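Local coordinates for plasmin and fibronectin-binding protein A (Streptococcus pneumoniae, PDB 4MR0), which acts as a surface adhesin and invasin, binding human fibronectin, plasmin, plasminogen and serum albumin, at residues 152-155 against 156-160; 424-427 against 428-431; 440-443 against 444-447; 554-558 against 559-563. All coordinates share one frame; numbering follows the deposited sequence.

Contact 1 of 4, residues 152-155 against 156-160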
loop_
_atom_site.group_PDB
_atom_site.type_symbol
_atom_site.label_atom_id
_atom_site.label_comp_id
_atom_site.label_asym_id
_atom_site.label_seq_id
_atom_site.Cartn_x
_atom_site.Cartn_y
_atom_site.Cartn_z
ATOM N N TYR A 152 -20.198 20.163 -6.858
ATOM C CA TYR A 152 -19.341 20.935 -5.963
ATOM C C TYR A 152 -19.776 20.885 -4.502
ATOM O O TYR A 152 -20.966 20.802 -4.198
ATOM C CB TYR A 152 -19.288 22.393 -6.427
ATOM C CG TYR A 152 -18.381 23.267 -5.591
ATOM C CD1 TYR A 152 -16.995 23.094 -5.615
ATOM C CD2 TYR A 152 -18.908 24.259 -4.762
ATOM C CE1 TYR A 152 -16.155 23.887 -4.833
ATOM C CE2 TYR A 152 -18.077 25.058 -3.972
ATOM C CZ TYR A 152 -16.705 24.866 -4.013
ATOM O OH TYR A 152 -15.887 25.644 -3.223
ATOM N N PHE A 153 -18.795 20.933 -3.605
ATOM C CA PHE A 153 -19.040 20.908 -2.169
ATOM C C PHE A 153 -18.482 22.171 -1.514
ATOM O O PHE A 153 -17.264 22.341 -1.421
ATOM C CB PHE A 153 -18.362 19.701 -1.502
ATOM C CG PHE A 153 -18.995 18.371 -1.819
ATOM C CD1 PHE A 153 -18.835 17.784 -3.073
ATOM C CD2 PHE A 153 -19.716 17.687 -0.846
ATOM C CE1 PHE A 153 -19.384 16.529 -3.353
ATOM C CE2 PHE A 153 -20.271 16.430 -1.111
ATOM C CZ PHE A 153 -20.104 15.852 -2.364
ATOM N N PRO A 154 -19.366 23.081 -1.068
ATOM C CA PRO A 154 -18.938 24.323 -0.413
ATOM C C PRO A 154 -18.350 24.000 0.964
ATOM O O PRO A 154 -18.463 22.869 1.441
ATOM C CB PRO A 154 -20.241 25.118 -0.290
ATOM C CG PRO A 154 -21.044 24.637 -1.471
ATOM C CD PRO A 154 -20.793 23.145 -1.433
ATOM N N GLU A 155 -17.730 24.988 1.600
ATOM C CA GLU A 155 -17.157 24.794 2.926
ATOM C C GLU A 155 -18.225 24.198 3.833
ATOM O O GLU A 155 -19.402 24.551 3.727
ATOM C CB GLU A 155 -16.702 26.131 3.515
ATOM C CG GLU A 155 -16.061 25.998 4.884
ATOM C CD GLU A 155 -15.770 27.341 5.532
ATOM O OE1 GLU A 155 -15.428 28.297 4.799
ATOM O OE2 GLU A 155 -15.870 27.434 6.778
ATOM N N GLY A 156 -17.818 23.300 4.726
ATOM C CA GLY A 156 -18.771 22.688 5.633
ATOM C C GLY A 156 -18.422 21.262 5.994
ATOM O O GLY A 156 -17.394 20.737 5.572
ATOM N N THR A 157 -19.276 20.635 6.795
ATOM C CA THR A 157 -19.064 19.250 7.196
ATOM C C THR A 157 -20.309 18.484 6.782
ATOM O O THR A 157 -21.406 18.755 7.262
ATOM C CB THR A 157 -18.845 19.129 8.710
ATOM O OG1 THR A 157 -17.730 19.942 9.086
ATOM C CG2 THR A 157 -18.550 17.691 9.094
ATOM N N TYR A 158 -20.128 17.532 5.875
ATOM C CA TYR A 158 -21.237 16.751 5.352
ATOM C C TYR A 158 -21.311 15.352 5.936
ATOM O O TYR A 158 -20.564 14.463 5.543
ATOM C CB TYR A 158 -21.110 16.687 3.835
ATOM C CG TYR A 158 -21.045 18.062 3.213
ATOM C CD1 TYR A 158 -22.210 18.746 2.872
ATOM C CD2 TYR A 158 -19.821 18.704 3.020
ATOM C CE1 TYR A 158 -22.162 20.036 2.357
ATOM C CE2 TYR A 158 -19.759 19.999 2.507
ATOM C CZ TYR A 158 -20.936 20.657 2.179
ATOM O OH TYR A 158 -20.888 21.932 1.675
ATOM N N LEU A 159 -22.219 15.169 6.886
ATOM C CA LEU A 159 -22.406 13.878 7.527
ATOM C C LEU A 159 -23.193 12.942 6.610
ATOM O O LEU A 159 -24.150 13.371 5.962
ATOM C CB LEU A 159 -23.186 14.057 8.834
ATOM C CG LEU A 159 -23.698 12.786 9.517
ATOM C CD1 LEU A 159 -22.528 12.019 10.116
ATOM C CD2 LEU A 159 -24.714 13.152 10.603
ATOM N N VAL A 160 -22.775 11.679 6.533
ATOM C CA VAL A 160 -23.509 10.688 5.743
ATOM C C VAL A 160 -23.757 9.471 6.622
ATOM O O VAL A 160 -22.847 8.980 7.286
ATOM C CB VAL A 160 -22.763 10.255 4.449
ATOM C CG1 VAL A 160 -22.649 11.444 3.506
ATOM C CG2 VAL A 160 -21.392 9.666 4.779
#
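Tyr158 reaches back across the bend at Pro154, Glu155 and Gly156 and meets Phe153 at the end of the preceding strand and Pro154 in the bend, with different parts of its side chain. The polar part is one hydrogen bond. The hydroxyl OH of Tyr158 donates to the carbonyl O of Pro154 at 2.6 Å. The approach is bent, with a C=O...donor angle of 117°, and the donor sits above the carbonyl plane. The carbonyl oxygen itself lies at the edge of the tyrosine ring, near its plane.

The aromatic part is a T-shaped pair. Phe153 turns its edge to one face of Tyr158, with the planes at 85° and the ring centroids 5.5 Å apart. The touching atom is CD2 of Phe153, which stands over the rim of the tyrosine ring, 4.0 Å from CD2 of Tyr158. CG of Tyr158 is anti to its carbonyl carbon (chi1 -56°), which turns the ring back toward residues 153 and 154.

The apolar part is smaller. The proline ring crosses the tyrosine at about a right angle, with Pro154 CD 4.4 Å from Tyr158 CZ. Ile135 of helix 132-143 packs on both Phe153 and Tyr158, and Leu172 and Leu174 of strand 170-174 also touch Phe153.

Hydroxyl and ring face thus have separate partners, which probably limits how far Tyr158 can turn at this corner of the pectate lyase-like region.

Contact 2 of 4, residues 424-427 against 428-431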
loop_
_atom_site.group_PDB
_atom_site.type_symbol
_atom_site.label_atom_id
_atom_site.label_comp_id
_atom_site.label_asym_id
_atom_site.label_seq_id
_atom_site.Cartn_x
_atom_site.Cartn_y
_atom_site.Cartn_z
ATOM N N LEU A 424 1.063 -23.594 -7.818
ATOM C CA LEU A 424 2.169 -22.918 -8.479
ATOM C C LEU A 424 1.641 -21.522 -8.803
ATOM O O LEU A 424 1.188 -21.255 -9.915
ATOM C CB LEU A 424 2.546 -23.652 -9.766
ATOM C CG LEU A 424 3.946 -23.397 -10.333
ATOM C CD1 LEU A 424 4.080 -24.121 -11.668
ATOM C CD2 LEU A 424 4.186 -21.903 -10.512
ATOM N N LEU A 425 1.690 -20.641 -7.810
ATOM C CA LEU A 425 1.192 -19.279 -7.962
ATOM C C LEU A 425 2.048 -18.373 -8.824
ATOM O O LEU A 425 3.252 -18.582 -8.976
ATOM C CB LEU A 425 1.023 -18.625 -6.591
ATOM C CG LEU A 425 0.006 -19.255 -5.638
ATOM C CD1 LEU A 425 0.004 -18.485 -4.331
ATOM C CD2 LEU A 425 -1.380 -19.251 -6.280
ATOM N N ASP A 426 1.408 -17.351 -9.377
ATOM C CA ASP A 426 2.087 -16.368 -10.202
ATOM C C ASP A 426 2.633 -15.330 -9.222
ATOM O O ASP A 426 2.043 -14.262 -9.045
ATOM C CB ASP A 426 1.088 -15.715 -11.162
ATOM C CG ASP A 426 1.756 -14.811 -12.189
ATOM O OD1 ASP A 426 2.994 -14.634 -12.131
ATOM O OD2 ASP A 426 1.034 -14.279 -13.059
ATOM N N LEU A 427 3.745 -15.662 -8.569
ATOM C CA LEU A 427 4.355 -14.762 -7.601
ATOM C C LEU A 427 4.940 -13.527 -8.280
ATOM O O LEU A 427 5.099 -13.496 -9.500
ATOM C CB LEU A 427 5.435 -15.504 -6.804
ATOM C CG LEU A 427 4.937 -16.779 -6.101
ATOM C CD1 LEU A 427 6.124 -17.525 -5.504
ATOM C CD2 LEU A 427 3.916 -16.426 -5.020
ATOM N N ASN A 428 5.254 -12.512 -7.479
ATOM C CA ASN A 428 5.797 -11.247 -7.979
ATOM C C ASN A 428 6.863 -11.363 -9.069
ATOM O O ASN A 428 7.836 -12.096 -8.922
ATOM C CB ASN A 428 6.396 -10.428 -6.826
ATOM C CG ASN A 428 5.365 -10.010 -5.794
ATOM O OD1 ASN A 428 4.248 -9.629 -6.131
ATOM N ND2 ASN A 428 5.754 -10.054 -4.524
ATOM N N LYS A 429 6.680 -10.616 -10.157
ATOM C CA LYS A 429 7.648 -10.591 -11.250
ATOM C C LYS A 429 7.727 -9.175 -11.812
ATOM O O LYS A 429 6.748 -8.423 -11.760
ATOM C CB LYS A 429 7.244 -11.551 -12.374
ATOM C CG LYS A 429 7.272 -13.019 -11.987
ATOM C CD LYS A 429 6.759 -13.893 -13.125
ATOM C CE LYS A 429 6.521 -15.315 -12.639
ATOM N NZ LYS A 429 5.514 -15.321 -11.541
ATOM N N GLN A 430 8.889 -8.817 -12.346
ATOM C CA GLN A 430 9.078 -7.494 -12.926
ATOM C C GLN A 430 8.823 -6.407 -11.892
ATOM O O GLN A 430 7.921 -5.584 -12.044
ATOM C CB GLN A 430 8.139 -7.309 -14.124
ATOM C CG GLN A 430 8.409 -8.287 -15.263
ATOM C CD GLN A 430 7.321 -8.269 -16.323
ATOM O OE1 GLN A 430 6.549 -9.223 -16.453
ATOM N NE2 GLN A 430 7.250 -7.182 -17.082
ATOM N N VAL A 431 9.619 -6.417 -10.832
ATOM C CA VAL A 431 9.492 -5.419 -9.789
ATOM C C VAL A 431 10.741 -4.557 -9.807
ATOM O O VAL A 431 11.865 -5.066 -9.751
ATOM C CB VAL A 431 9.353 -6.056 -8.383
ATOM C CG1 VAL A 431 9.304 -4.960 -7.328
ATOM C CG2 VAL A 431 8.095 -6.920 -8.313
HETATM O O HOH W 1 5.265 -18.175 -10.830
#
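Lys429 folds back along the chain and brings its ammonium to Asp426 and Leu427. NZ of Lys429 lies 2.7 Å from OD1 of Asp426 in a salt bridge that is also a hydrogen bond. It meets that oxygen nearly along the C-O bond direction. The same nitrogen donates to the backbone O of Leu427 at 2.8 Å, tilted 18° from the carbonyl plane. The lysine chain runs extended as far as CE and bends at the last torsion (chi4 60°), which turns NZ in toward both oxygens. On the way, CG of Lys429 passes 3.3 Å from O of Leu427.

Asp426 and Lys429 form the looser, partly exposed side, where a water takes part. It accepts from NZ of Lys429 at 3.0 Å and donates to O of Leu425 at 2.8 Å. Lys460 O is a further acceptor. Four oxygens thus share three N-H groups, so at least one bond must be shared or partial. Their number probably favours the charged lysine.

The tightly packed side is that of the buried Leu427 and Asn428. Leu427 packs on Gln354 and Ser417, and the amide of Asn428 bonds to the backbone of Phe381 and Phe384.

Asp426 is the centre of an inverse gamma turn, closed by a weak bond from Leu427 N to Leu425 O. The segment belongs to a loop leading into strand 431-440, a connection between strands of the parallel beta-helix.

Contact 3 of 4, residues 440-443 against 444-447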
loop_
_atom_site.group_PDB
_atom_site.type_symbol
_atom_site.label_atom_id
_atom_site.label_comp_id
_atom_site.label_asym_id
_atom_site.label_seq_id
_atom_site.Cartn_x
_atom_site.Cartn_y
_atom_site.Cartn_z
ATOM N N ILE A 440 16.206 5.312 8.390
ATOM C CA ILE A 440 15.826 4.382 9.445
ATOM C C ILE A 440 16.557 4.579 10.768
ATOM O O ILE A 440 17.786 4.678 10.809
ATOM C CB ILE A 440 16.048 2.936 8.960
ATOM C CG1 ILE A 440 15.231 2.698 7.684
ATOM C CG2 ILE A 440 15.664 1.948 10.050
ATOM C CD1 ILE A 440 15.542 1.394 6.967
ATOM N N ALA A 441 15.783 4.625 11.848
ATOM C CA ALA A 441 16.330 4.798 13.188
ATOM C C ALA A 441 15.970 3.593 14.050
ATOM O O ALA A 441 16.570 3.370 15.097
ATOM C CB ALA A 441 15.788 6.077 13.815
ATOM N N ASP A 442 14.991 2.815 13.596
ATOM C CA ASP A 442 14.544 1.626 14.316
ATOM C C ASP A 442 15.426 0.432 13.968
ATOM O O ASP A 442 15.526 0.044 12.806
ATOM C CB ASP A 442 13.087 1.314 13.961
ATOM C CG ASP A 442 12.606 0.011 14.562
ATOM O OD1 ASP A 442 12.885 -0.229 15.755
ATOM O OD2 ASP A 442 11.938 -0.771 13.849
ATOM N N PRO A 443 16.073 -0.174 14.978
ATOM C CA PRO A 443 16.944 -1.328 14.729
ATOM C C PRO A 443 16.239 -2.585 14.228
ATOM O O PRO A 443 16.890 -3.515 13.751
ATOM C CB PRO A 443 17.638 -1.537 16.079
ATOM C CG PRO A 443 16.638 -1.030 17.065
ATOM C CD PRO A 443 16.118 0.224 16.395
ATOM N N LYS A 444 14.913 -2.610 14.322
ATOM C CA LYS A 444 14.143 -3.767 13.874
ATOM C C LYS A 444 13.557 -3.583 12.477
ATOM O O LYS A 444 12.852 -4.461 11.976
ATOM C CB LYS A 444 13.001 -4.056 14.852
ATOM C CG LYS A 444 13.429 -4.654 16.187
ATOM C CD LYS A 444 12.219 -4.850 17.093
ATOM C CE LYS A 444 12.462 -5.950 18.120
ATOM N NZ LYS A 444 13.641 -5.666 18.980
ATOM N N THR A 445 13.846 -2.448 11.847
ATOM C CA THR A 445 13.312 -2.173 10.517
ATOM C C THR A 445 14.286 -2.422 9.371
ATOM O O THR A 445 15.411 -1.922 9.356
ATOM C CB THR A 445 12.778 -0.720 10.415
ATOM O OG1 THR A 445 11.598 -0.592 11.219
ATOM C CG2 THR A 445 12.426 -0.370 8.974
ATOM N N LYS A 446 13.818 -3.210 8.411
ATOM C CA LYS A 446 14.571 -3.565 7.219
ATOM C C LYS A 446 14.105 -2.587 6.140
ATOM O O LYS A 446 12.914 -2.284 6.046
ATOM C CB LYS A 446 14.219 -5.000 6.825
ATOM C CG LYS A 446 15.154 -5.653 5.826
ATOM C CD LYS A 446 14.611 -7.021 5.427
ATOM C CE LYS A 446 15.571 -8.142 5.806
ATOM N NZ LYS A 446 14.976 -9.063 6.807
ATOM N N ALA A 447 15.031 -2.083 5.329
ATOM C CA ALA A 447 14.655 -1.136 4.285
ATOM C C ALA A 447 13.928 -1.820 3.131
ATOM O O ALA A 447 12.784 -1.496 2.820
ATOM C CB ALA A 447 15.894 -0.419 3.755
HETATM O O HOH W 2 17.399 -1.016 11.337
#
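CG of Asp442 is anti to its backbone nitrogen (chi1 174°), and OG1 of Thr445 stands anti to its own carbonyl carbon (chi1 -69°). These settings bring the two groups together. Thr445 OG1 donates to Asp442 OD2 at 2.7 Å and meets the anti lone pair of OD2, the one facing away from OD1. The other oxygen, OD1, receives a weak bond from Lys444 N at 3.4 Å and has a stronger one with the hydroxyl of Tyr405. Both carboxylate oxygens are therefore engaged.

The backbone here is a type I beta turn from Asp442 to Thr445, with Pro443 and Lys444 at its corners. It links strand 431-440 to strand 445-451 in the parallel beta-helix. Thr445 N closes the turn on Asp442 O at 3.2 Å, from above the carbonyl plane. A water donates to that same oxygen at 2.6 Å and to O of Thr445 at 2.9 Å, a third link between the two residues.

Beside the turn, Ile440 makes apolar contacts with residues 445 and 447. CD1 of Ile440 lies 3.7 Å from CB of Ala447, while CG2 of Ile440 lies 3.9 Å from CB of Thr445. Leu412 of strand 410-415 touches both Ile440 and Thr445. The Lys444 side chain leads away to a salt bridge with Glu479.

Contact 4 of 4, residues 554-558 against 559-563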
loop_
_atom_site.group_PDB
_atom_site.type_symbol
_atom_site.label_atom_id
_atom_site.label_comp_id
_atom_site.label_asym_id
_atom_site.label_seq_id
_atom_site.Cartn_x
_atom_site.Cartn_y
_atom_site.Cartn_z
ATOM N N VAL A 554 28.621 -11.105 -11.108
ATOM C CA VAL A 554 28.120 -11.143 -12.468
ATOM C C VAL A 554 27.862 -12.595 -12.797
ATOM O O VAL A 554 28.410 -13.491 -12.153
ATOM C CB VAL A 554 29.145 -10.563 -13.479
ATOM C CG1 VAL A 554 29.575 -9.173 -13.038
ATOM C CG2 VAL A 554 30.353 -11.483 -13.602
ATOM N N THR A 555 27.017 -12.827 -13.791
ATOM C CA THR A 555 26.700 -14.179 -14.211
ATOM C C THR A 555 27.271 -14.350 -15.606
ATOM O O THR A 555 26.954 -13.585 -16.515
ATOM C CB THR A 555 25.181 -14.405 -14.239
ATOM O OG1 THR A 555 24.642 -14.145 -12.937
ATOM C CG2 THR A 555 24.858 -15.837 -14.637
ATOM N N GLU A 556 28.124 -15.353 -15.765
ATOM C CA GLU A 556 28.762 -15.625 -17.046
ATOM C C GLU A 556 28.506 -17.068 -17.467
ATOM O O GLU A 556 28.971 -18.000 -16.818
ATOM C CB GLU A 556 30.265 -15.372 -16.923
ATOM C CG GLU A 556 31.069 -15.658 -18.175
ATOM C CD GLU A 556 32.564 -15.642 -17.906
ATOM O OE1 GLU A 556 33.024 -16.461 -17.078
ATOM O OE2 GLU A 556 33.278 -14.816 -18.515
ATOM N N ASN A 557 27.763 -17.240 -18.554
ATOM C CA ASN A 557 27.434 -18.567 -19.066
ATOM C C ASN A 557 26.750 -19.384 -17.967
ATOM O O ASN A 557 27.045 -20.565 -17.774
ATOM C CB ASN A 557 28.709 -19.280 -19.544
ATOM C CG ASN A 557 28.416 -20.455 -20.470
ATOM O OD1 ASN A 557 29.330 -21.174 -20.886
ATOM N ND2 ASN A 557 27.142 -20.652 -20.802
ATOM N N GLY A 558 25.842 -18.736 -17.241
ATOM C CA GLY A 558 25.117 -19.407 -16.177
ATOM C C GLY A 558 25.865 -19.541 -14.861
ATOM O O GLY A 558 25.287 -19.970 -13.860
ATOM N N LEU A 559 27.143 -19.174 -14.848
ATOM C CA LEU A 559 27.939 -19.281 -13.629
ATOM C C LEU A 559 28.226 -17.915 -13.007
ATOM O O LEU A 559 28.307 -16.911 -13.713
ATOM C CB LEU A 559 29.249 -20.016 -13.932
ATOM C CG LEU A 559 29.092 -21.345 -14.684
ATOM C CD1 LEU A 559 30.434 -22.066 -14.734
ATOM C CD2 LEU A 559 28.051 -22.219 -13.993
ATOM N N TYR A 560 28.382 -17.887 -11.685
ATOM C CA TYR A 560 28.643 -16.649 -10.954
ATOM C C TYR A 560 30.122 -16.445 -10.654
ATOM O O TYR A 560 30.885 -17.405 -10.544
ATOM C CB TYR A 560 27.886 -16.647 -9.625
ATOM C CG TYR A 560 26.426 -17.004 -9.745
ATOM C CD1 TYR A 560 25.532 -16.167 -10.414
ATOM C CD2 TYR A 560 25.938 -18.191 -9.198
ATOM C CE1 TYR A 560 24.189 -16.506 -10.533
ATOM C CE2 TYR A 560 24.599 -18.540 -9.312
ATOM C CZ TYR A 560 23.730 -17.693 -9.981
ATOM O OH TYR A 560 22.407 -18.037 -10.094
ATOM N N LYS A 561 30.516 -15.187 -10.499
ATOM C CA LYS A 561 31.897 -14.857 -10.190
ATOM C C LYS A 561 32.024 -13.479 -9.556
ATOM O O LYS A 561 31.401 -12.516 -10.010
ATOM C CB LYS A 561 32.751 -14.947 -11.460
ATOM C CG LYS A 561 32.085 -14.397 -12.710
ATOM C CD LYS A 561 32.896 -14.715 -13.960
ATOM C CE LYS A 561 34.278 -14.070 -13.911
ATOM N NZ LYS A 561 35.054 -14.305 -15.163
ATOM N N ILE A 562 32.813 -13.401 -8.487
ATOM C CA ILE A 562 33.040 -12.141 -7.793
ATOM C C ILE A 562 34.077 -11.335 -8.559
ATOM O O ILE A 562 35.096 -11.868 -8.995
ATOM C CB ILE A 562 33.553 -12.354 -6.340
ATOM C CG1 ILE A 562 32.381 -12.627 -5.393
ATOM C CG2 ILE A 562 34.293 -11.113 -5.852
ATOM C CD1 ILE A 562 31.685 -13.932 -5.626
ATOM N N VAL A 563 33.804 -10.047 -8.724
ATOM C CA VAL A 563 34.709 -9.162 -9.436
ATOM C C VAL A 563 35.022 -7.965 -8.550
ATOM O O VAL A 563 34.145 -7.440 -7.867
ATOM C CB VAL A 563 34.080 -8.674 -10.758
ATOM C CG1 VAL A 563 35.056 -7.771 -11.495
ATOM C CG2 VAL A 563 33.698 -9.868 -11.624
#
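Thr555 and Tyr560 lie side by side across a beta hairpin, their side chains pointing the same way. They are its antiparallel non-hydrogen-bonded pair. Strands 551-556 and 559-564 form this two-stranded antiparallel sheet, joined by a type I' turn from Glu556 to Leu559. Asn557 and Gly558 take the two positive phi values of that turn. OG1 of Thr555 reaches the edge of the tyrosine ring, 3.4 Å from CD1 of Tyr560. Both hydroxyls have partners beyond the hairpin: Thr555 binds Ile515 O and Tyr560 binds Gly513 O. The tyrosine ring also makes an edge-to-face pair with Phe532.

The other face of the hairpin carries Val554, Glu556, Leu559 and Lys561. Here Lys561 crosses two residues of the opposite strand at a slant. Its CG sits between the backbone nitrogen and the carbonyl carbon (chi1 40°), 3.5 Å from CG2 of Val554. The chain then bends at chi3. NZ of Lys561 lies 3.5 Å from OE1 of Glu556, a rather long salt bridge between two exposed residues.

Glu556 and Leu559 form a hydrogen-bonded pair next to the turn, and Val554 and Lys561 form the next such pair. The bond from Glu556 N to Leu559 O is short, at 2.6 Å, whereas Val554 N reaches Lys561 O only weakly at 3.3 Å.

All four contacts are local, and no two of them touch. Contacts 1, 2 and 3 are partly buried and sit where the chain turns between strands of the elongated beta-helix. Contact 4 is a surface hairpin, with its centre about 62 Å from that of contact 1. Contacts 2 and 3 lie at the two ends of strand 431-440, their nearest atoms about 11 Å apart. The chemistry follows the place. Contact 1 relies on aromatic rings, contact 2 on a lysine ammonium, and contact 3 on an aspartate within a turn. Contact 4 is held by strand-to-strand backbone bonds. A water also bridges residues within contact 2, and another within contact 3.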